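Local atomic coordinates of putative flagellar hook-associated protein (Vibrio parahaemolyticus, PDB entry 3PWX), a protein that is probably a structural component of the bacterial flagellum, a member of the flagellin family thought to act at the hook-filament junction. Residues 24-27 against 28-31; 169-172 against 173-176; 195-198 against 199-203. All coordinates share one frame; numbering follows the deposited sequence.

Interaction 1. Residues 24-27 against 28-31; sequences AQYQ and SNIA
Residues 24-27 and 28-31 are consecutive turns of the long helix 7-61, and the backbone bonds Ser28, Asn29, Ile30 and Ala31 to the carbonyls of Ala24, Gln25, Tyr26 and Gln27 in turn. These i to i+4 bonds differ in straightness: the N-H of Ala31 aims at Gln27 O almost linearly, at 173°, while that of Asn29 meets Gln25 O at 143°. Asn29 N also makes a weak second bond to Tyr26 O, 3.0 Å away.

Side chains meet this backbone more than they meet each other. Ile30 sets CG1 3.1 Å from Tyr26 O, the carbonyl that its own N-H bonds, because CG1 lies beside its backbone N and anti to the carbonyl carbon (chi1 -57°). The CB of Ser28 rests 3.4 Å from Gln25 O. Asn29 brings its amide up to the oxygen of the same carbonyl, with Asn29 OD1 3.4 Å from Gln25 O; both are acceptors, so no hydrogen bond joins them. Asn29 ND2 approaches the Tyr26 ring obliquely, 4.4 Å from Tyr26 CD1, and donates instead to the carbonyl of Thr129 in strand 127-131.

On the face turned to helix 172-223, Tyr26 lays its ring nearly parallel to that of His211, and Ile30 packs on Leu204 and Met207. Gln27 reaches Asp208 and Ser212 through weak bonds of NE2. The chemistry therefore divides the work, consistent with the coiled coil predicted here: main-chain bonds hold the turn together, while apolar, aromatic and amide groups make the contacts with a second helix and a strand.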
loop_
_atom_site.group_PDB
_atom_site.type_symbol
_atom_site.label_atom_id
_atom_site.label_comp_id
_atom_site.label_asym_id
_atom_site.label_seq_id
_atom_site.Cartn_x
_atom_site.Cartn_y
_atom_site.Cartn_z
ATOM N N ALA A 24 -2.226 2.005 -18.325
ATOM C CA ALA A 24 -2.303 0.612 -18.790
ATOM C C ALA A 24 -1.341 -0.211 -17.956
ATOM O O ALA A 24 -1.621 -1.350 -17.662
ATOM C CB ALA A 24 -1.993 0.477 -20.265
ATOM N N GLN A 25 -0.248 0.390 -17.514
ATOM C CA GLN A 25 0.654 -0.353 -16.670
ATOM C C GLN A 25 0.067 -0.587 -15.271
ATOM O O GLN A 25 0.121 -1.716 -14.746
ATOM C CB GLN A 25 2.028 0.294 -16.589
ATOM C CG GLN A 25 3.058 -0.756 -16.205
ATOM C CD GLN A 25 4.400 -0.149 -15.692
ATOM O OE1 GLN A 25 4.899 -0.539 -14.605
ATOM N NE2 GLN A 25 4.982 0.799 -16.468
ATOM N N TYR A 26 -0.502 0.450 -14.658
ATOM C CA TYR A 26 -1.135 0.249 -13.358
ATOM C C TYR A 26 -2.225 -0.789 -13.438
ATOM O O TYR A 26 -2.347 -1.610 -12.558
ATOM C CB TYR A 26 -1.713 1.521 -12.798
ATOM C CG TYR A 26 -0.677 2.554 -12.437
ATOM C CD1 TYR A 26 0.414 2.235 -11.633
ATOM C CD2 TYR A 26 -0.810 3.870 -12.857
ATOM C CE1 TYR A 26 1.412 3.242 -11.278
ATOM C CE2 TYR A 26 0.161 4.856 -12.509
ATOM C CZ TYR A 26 1.267 4.524 -11.730
ATOM O OH TYR A 26 2.170 5.503 -11.362
ATOM N N GLN A 27 -3.031 -0.781 -14.490
ATOM C CA GLN A 27 -4.140 -1.698 -14.522
ATOM C C GLN A 27 -3.643 -3.110 -14.747
ATOM O O GLN A 27 -4.319 -4.103 -14.354
ATOM C CB GLN A 27 -5.168 -1.304 -15.563
ATOM C CG GLN A 27 -5.777 0.045 -15.317
ATOM C CD GLN A 27 -7.032 0.226 -16.125
ATOM O OE1 GLN A 27 -6.961 0.639 -17.264
ATOM N NE2 GLN A 27 -8.206 -0.120 -15.535
ATOM N N SER A 28 -2.463 -3.213 -15.343
ATOM C CA SER A 28 -1.801 -4.505 -15.466
ATOM C C SER A 28 -1.225 -4.985 -14.147
ATOM O O SER A 28 -1.177 -6.183 -13.918
ATOM C CB SER A 28 -0.713 -4.481 -16.523
ATOM O OG SER A 28 0.050 -5.656 -16.422
ATOM N N ASN A 29 -0.792 -4.069 -13.277
ATOM C CA ASN A 29 -0.304 -4.433 -11.946
ATOM C C ASN A 29 -1.463 -4.931 -11.119
ATOM O O ASN A 29 -1.349 -5.945 -10.413
ATOM C CB ASN A 29 0.322 -3.220 -11.262
ATOM C CG ASN A 29 1.683 -2.864 -11.838
ATOM O OD1 ASN A 29 2.210 -3.557 -12.722
ATOM N ND2 ASN A 29 2.269 -1.755 -11.336
ATOM N N ILE A 30 -2.594 -4.234 -11.225
ATOM C CA ILE A 30 -3.790 -4.595 -10.492
ATOM C C ILE A 30 -4.426 -5.970 -10.924
ATOM O O ILE A 30 -4.721 -6.830 -10.074
ATOM C CB ILE A 30 -4.808 -3.491 -10.633
ATOM C CG1 ILE A 30 -4.205 -2.166 -10.135
ATOM C CG2 ILE A 30 -6.117 -3.849 -9.945
ATOM C CD1 ILE A 30 -5.248 -1.052 -10.123
ATOM N N ALA A 31 -4.641 -6.194 -12.215
ATOM C CA ALA A 31 -5.023 -7.520 -12.681
ATOM C C ALA A 31 -3.978 -8.549 -12.180
ATOM O O ALA A 31 -4.331 -9.631 -11.746
ATOM C CB ALA A 31 -5.143 -7.557 -14.199
#

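Interaction 2. Residues 169-172 against 173-176; sequences SPNF and QAEV
A type I beta turn, Ser169 to Phe172, leads into the first turn of helix 172-223, with Asn171 at the N-cap position and Phe172 bonded forward to Val176. This is a worked case of a helix start in which the cap residue contributes its carbonyl and its side chain makes no capping bond. Asn171 O accepts from Glu175 N at 3.0 Å and receives a weak second bond from Ala174 N. Phe172 O then accepts from Val176 N with an almost linear N-H, 174°, continuing the i to i+4 pattern. The amide of Asn171 stays beside Ala174, its OD1 3.6 Å from that residue's CB.

Before the helix, the hydroxyl of Ser169 accepts from the backbone N of Asn171 in an ST turn, although the position of that nitrogen is less certain. A water joins the turn to the helix start by donating to Pro170 O and accepting from Gln173 N, each at 3.2 Å.

Phe172 carries most of the side-chain contact. With CG opposite its backbone N (chi1 -174°), the side chain leaves the helix mainly outward, with one face of the ring turned to Val176. The Gln173 amide, its plane turned 65° from the ring, brings OE1 4.1 Å from Phe172 CD1. On helix 154-166, Glu164 touches Phe172 and Leu161 touches Val176, while Glu175 OE1 takes a hydrogen bond from Gln157, so this start of the helix is joined to its predecessor by both apolar and polar contacts. Across the first turn of the helix, Val176 places its CG2 methyl over one face of the Phe172 ring, 4.0 Å from Phe172 CE1.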
loop_
_atom_site.group_PDB
_atom_site.type_symbol
_atom_site.label_atom_id
_atom_site.label_comp_id
_atom_site.label_asym_id
_atom_site.label_seq_id
_atom_site.Cartn_x
_atom_site.Cartn_y
_atom_site.Cartn_z
ATOM N N SER A 169 -3.598 -40.992 28.431
ATOM C CA SER A 169 -3.146 -40.732 29.775
ATOM C C SER A 169 -4.263 -39.983 30.542
ATOM O O SER A 169 -5.367 -39.759 30.011
ATOM C CB SER A 169 -1.872 -39.912 29.719
ATOM O OG SER A 169 -2.160 -38.528 29.518
ATOM N N PRO A 170 -4.006 -39.619 31.813
ATOM C CA PRO A 170 -5.057 -38.894 32.564
ATOM C C PRO A 170 -5.417 -37.545 31.925
ATOM O O PRO A 170 -6.425 -36.908 32.298
ATOM C CB PRO A 170 -4.406 -38.655 33.928
ATOM C CG PRO A 170 -3.294 -39.689 34.043
ATOM C CD PRO A 170 -2.850 -40.010 32.656
ATOM N N ASN A 171 -4.576 -37.134 30.969
ATOM C CA ASN A 171 -4.655 -35.850 30.265
ATOM C C ASN A 171 -5.345 -35.860 28.917
ATOM O O ASN A 171 -5.331 -34.842 28.182
ATOM C CB ASN A 171 -3.258 -35.291 30.092
ATOM C CG ASN A 171 -3.032 -34.093 30.962
ATOM O OD1 ASN A 171 -3.115 -32.959 30.498
ATOM N ND2 ASN A 171 -2.810 -34.334 32.254
ATOM N N PHE A 172 -5.956 -37.000 28.597
ATOM C CA PHE A 172 -6.637 -37.191 27.334
ATOM C C PHE A 172 -7.641 -36.078 27.068
ATOM O O PHE A 172 -7.563 -35.418 26.038
ATOM C CB PHE A 172 -7.319 -38.553 27.303
ATOM C CG PHE A 172 -7.940 -38.911 25.982
ATOM C CD1 PHE A 172 -9.280 -38.647 25.733
ATOM C CD2 PHE A 172 -7.206 -39.560 25.005
ATOM C CE1 PHE A 172 -9.877 -39.014 24.515
ATOM C CE2 PHE A 172 -7.793 -39.921 23.781
ATOM C CZ PHE A 172 -9.126 -39.649 23.539
ATOM N N GLN A 173 -8.573 -35.860 27.990
ATOM C CA GLN A 173 -9.606 -34.870 27.730
ATOM C C GLN A 173 -9.046 -33.433 27.616
ATOM O O GLN A 173 -9.633 -32.592 26.958
ATOM C CB GLN A 173 -10.701 -34.949 28.768
ATOM C CG GLN A 173 -12.077 -34.486 28.252
ATOM C CD GLN A 173 -12.556 -35.223 27.000
ATOM O OE1 GLN A 173 -12.532 -36.469 26.924
ATOM N NE2 GLN A 173 -13.028 -34.443 26.012
ATOM N N ALA A 174 -7.899 -33.186 28.249
ATOM C CA ALA A 174 -7.291 -31.885 28.240
ATOM C C ALA A 174 -6.579 -31.586 26.887
ATOM O O ALA A 174 -6.638 -30.439 26.385
ATOM C CB ALA A 174 -6.329 -31.745 29.412
ATOM N N GLU A 175 -5.908 -32.591 26.305
ATOM C CA GLU A 175 -5.307 -32.440 24.971
ATOM C C GLU A 175 -6.387 -32.263 23.937
ATOM O O GLU A 175 -6.263 -31.387 23.051
ATOM C CB GLU A 175 -4.461 -33.640 24.565
ATOM C CG GLU A 175 -3.139 -33.721 25.282
ATOM C CD GLU A 175 -2.113 -32.709 24.809
ATOM O OE1 GLU A 175 -2.461 -31.680 24.201
ATOM O OE2 GLU A 175 -0.918 -32.940 25.082
ATOM N N VAL A 176 -7.436 -33.095 24.038
ATOM C CA VAL A 176 -8.627 -32.908 23.200
ATOM C C VAL A 176 -9.069 -31.426 23.198
ATOM O O VAL A 176 -9.187 -30.823 22.132
ATOM C CB VAL A 176 -9.774 -33.899 23.598
ATOM C CG1 VAL A 176 -11.177 -33.475 23.062
ATOM C CG2 VAL A 176 -9.396 -35.324 23.163
HETATM O O HOH W 1 -9.177 -37.507 30.687
#

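Interaction 3. Residues 195-198 against 199-203; sequences TEIG and GRHNN
Glu196 and Arg200, one helical turn apart, reach for each other with their flat ends almost perpendicular, the carboxylate and guanidinium planes 85° apart. Glu196 OE2 lies 2.8 Å from Arg200 NH2 in a salt bridge, but the N-H points poorly at the oxygen (121°), so its hydrogen-bond component is weak. The oxygen approaches the guanidinium obliquely, and the pairing rests on this one short approach: Glu196 OE2 remains 3.5 Å from Arg200 NE. Glu196 CG lies opposite its backbone N (chi1 -161°) and the chain is extended beyond CG, as Arg200 is from CG to NE. Arg200 NH1 donates to the carbonyl of Asn139, so this buried guanidinium has a second acceptor besides the weakly bonded carboxylate, while Glu196 OE2 also has a long, weak ion pair with Lys132 of the second subunit.

Ile197 and His201 are related differently, lying side by side and pointing the same way. The CG2 methyl of Ile197 sits 3.9 Å from His201 CD2, whereas the edge of the imidazole is turned to the CA of Gly198. The far nitrogen of the ring, NE2, is hydrogen-bonded to Glu41 of helix 7-61, which fixes the imidazole across the helix interface.

Beneath these pairs the backbone bonds run regularly, from Arg200 N to Glu196 O at 3.0 Å and from His201 N to Ile197 O at 2.9 Å. The Glu-Arg pair is the i to i+4 salt bridge familiar from alpha-helices, its Arg200 also touching strand 134-137, and the Ile197-His201 side belongs to the packing of helix 172-223 on helix 7-61 in the elongated helical bundle of this flagellin-family protein.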
loop_
_atom_site.group_PDB
_atom_site.type_symbol
_atom_site.label_atom_id
_atom_site.label_comp_id
_atom_site.label_asym_id
_atom_site.label_seq_id
_atom_site.Cartn_x
_atom_site.Cartn_y
_atom_site.Cartn_z
ATOM N N THR A 195 -10.984 -12.911 4.591
ATOM C CA THR A 195 -11.771 -11.684 4.660
ATOM C C THR A 195 -10.863 -10.508 4.302
ATOM O O THR A 195 -11.259 -9.608 3.566
ATOM C CB THR A 195 -12.339 -11.493 6.046
ATOM O OG1 THR A 195 -13.335 -12.501 6.288
ATOM C CG2 THR A 195 -13.010 -10.168 6.150
ATOM N N GLU A 196 -9.614 -10.528 4.776
ATOM C CA GLU A 196 -8.724 -9.439 4.477
ATOM C C GLU A 196 -8.397 -9.460 2.995
ATOM O O GLU A 196 -8.442 -8.444 2.352
ATOM C CB GLU A 196 -7.482 -9.479 5.346
ATOM C CG GLU A 196 -6.780 -8.155 5.373
ATOM C CD GLU A 196 -5.329 -8.222 5.863
ATOM O OE1 GLU A 196 -5.045 -8.983 6.818
ATOM O OE2 GLU A 196 -4.494 -7.454 5.289
ATOM N N ILE A 197 -8.139 -10.612 2.413
ATOM C CA ILE A 197 -7.967 -10.635 0.972
ATOM C C ILE A 197 -9.172 -10.121 0.172
ATOM O O ILE A 197 -9.015 -9.407 -0.829
ATOM C CB ILE A 197 -7.601 -12.008 0.497
ATOM C CG1 ILE A 197 -6.111 -12.258 0.676
ATOM C CG2 ILE A 197 -8.007 -12.195 -0.962
ATOM C CD1 ILE A 197 -5.741 -13.702 1.009
ATOM N N GLY A 198 -10.378 -10.473 0.580
ATOM C CA GLY A 198 -11.563 -9.921 -0.112
ATOM C C GLY A 198 -11.641 -8.407 -0.057
ATOM O O GLY A 198 -12.017 -7.820 -1.007
ATOM N N GLY A 199 -11.296 -7.771 1.059
ATOM C CA GLY A 199 -11.180 -6.327 1.168
ATOM C C GLY A 199 -10.097 -5.782 0.235
ATOM O O GLY A 199 -10.277 -4.719 -0.381
ATOM N N ARG A 200 -8.963 -6.476 0.113
ATOM C CA ARG A 200 -7.973 -6.077 -0.903
ATOM C C ARG A 200 -8.544 -6.055 -2.321
ATOM O O ARG A 200 -8.524 -5.026 -2.990
ATOM C CB ARG A 200 -6.709 -6.908 -0.808
ATOM C CG ARG A 200 -5.805 -6.378 0.340
ATOM C CD ARG A 200 -4.577 -7.288 0.487
ATOM N NE ARG A 200 -3.962 -7.171 1.794
ATOM C CZ ARG A 200 -2.970 -7.956 2.194
ATOM N NH1 ARG A 200 -2.496 -8.909 1.383
ATOM N NH2 ARG A 200 -2.446 -7.796 3.411
ATOM N N HIS A 201 -9.128 -7.172 -2.745
ATOM C CA HIS A 201 -9.906 -7.194 -4.019
ATOM C C HIS A 201 -10.811 -5.997 -4.281
ATOM O O HIS A 201 -10.810 -5.480 -5.388
ATOM C CB HIS A 201 -10.777 -8.435 -4.108
ATOM C CG HIS A 201 -10.036 -9.651 -4.550
ATOM N ND1 HIS A 201 -9.265 -9.678 -5.694
ATOM C CD2 HIS A 201 -9.992 -10.907 -4.031
ATOM C CE1 HIS A 201 -8.750 -10.888 -5.844
ATOM N NE2 HIS A 201 -9.192 -11.654 -4.857
ATOM N N ASN A 202 -11.623 -5.625 -3.288
ATOM C CA ASN A 202 -12.486 -4.463 -3.414
ATOM C C ASN A 202 -11.762 -3.124 -3.588
ATOM O O ASN A 202 -12.155 -2.281 -4.385
ATOM C CB ASN A 202 -13.490 -4.430 -2.257
ATOM C CG ASN A 202 -14.450 -5.610 -2.320
ATOM O OD1 ASN A 202 -14.648 -6.191 -3.398
ATOM N ND2 ASN A 202 -15.020 -5.997 -1.179
ATOM N N ASN A 203 -10.694 -2.934 -2.843
ATOM C CA ASN A 203 -9.999 -1.707 -2.919
ATOM C C ASN A 203 -9.274 -1.602 -4.278
ATOM O O ASN A 203 -9.317 -0.522 -4.947
ATOM C CB ASN A 203 -9.131 -1.566 -1.680
ATOM C CG ASN A 203 -9.896 -0.936 -0.519
ATOM O OD1 ASN A 203 -10.778 -0.068 -0.728
ATOM N ND2 ASN A 203 -9.544 -1.299 0.690
#

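In the fold
Followed from the N terminus, the three contacts come in series, none enclosing or crossing another, and each joins adjoining residues without closing a long loop. Interaction 1 is a turn of helix 7-61. Interaction 2 begins helix 172-223 where the chain leaves the loop after helix 154-166, on the opposite side of the chain's centre from interaction 1, the two centres about 54 Å apart. Interaction 3 lies farther along helix 172-223, about 40 Å from interaction 2 between centres, yet only about 17 Å from interaction 1. That return fits the two long helices lying alongside each other, as the contacts of 24-31 with helix 172-223 and of 195-203 with helix 7-61 confirm, while 169-176 joins helix 154-166.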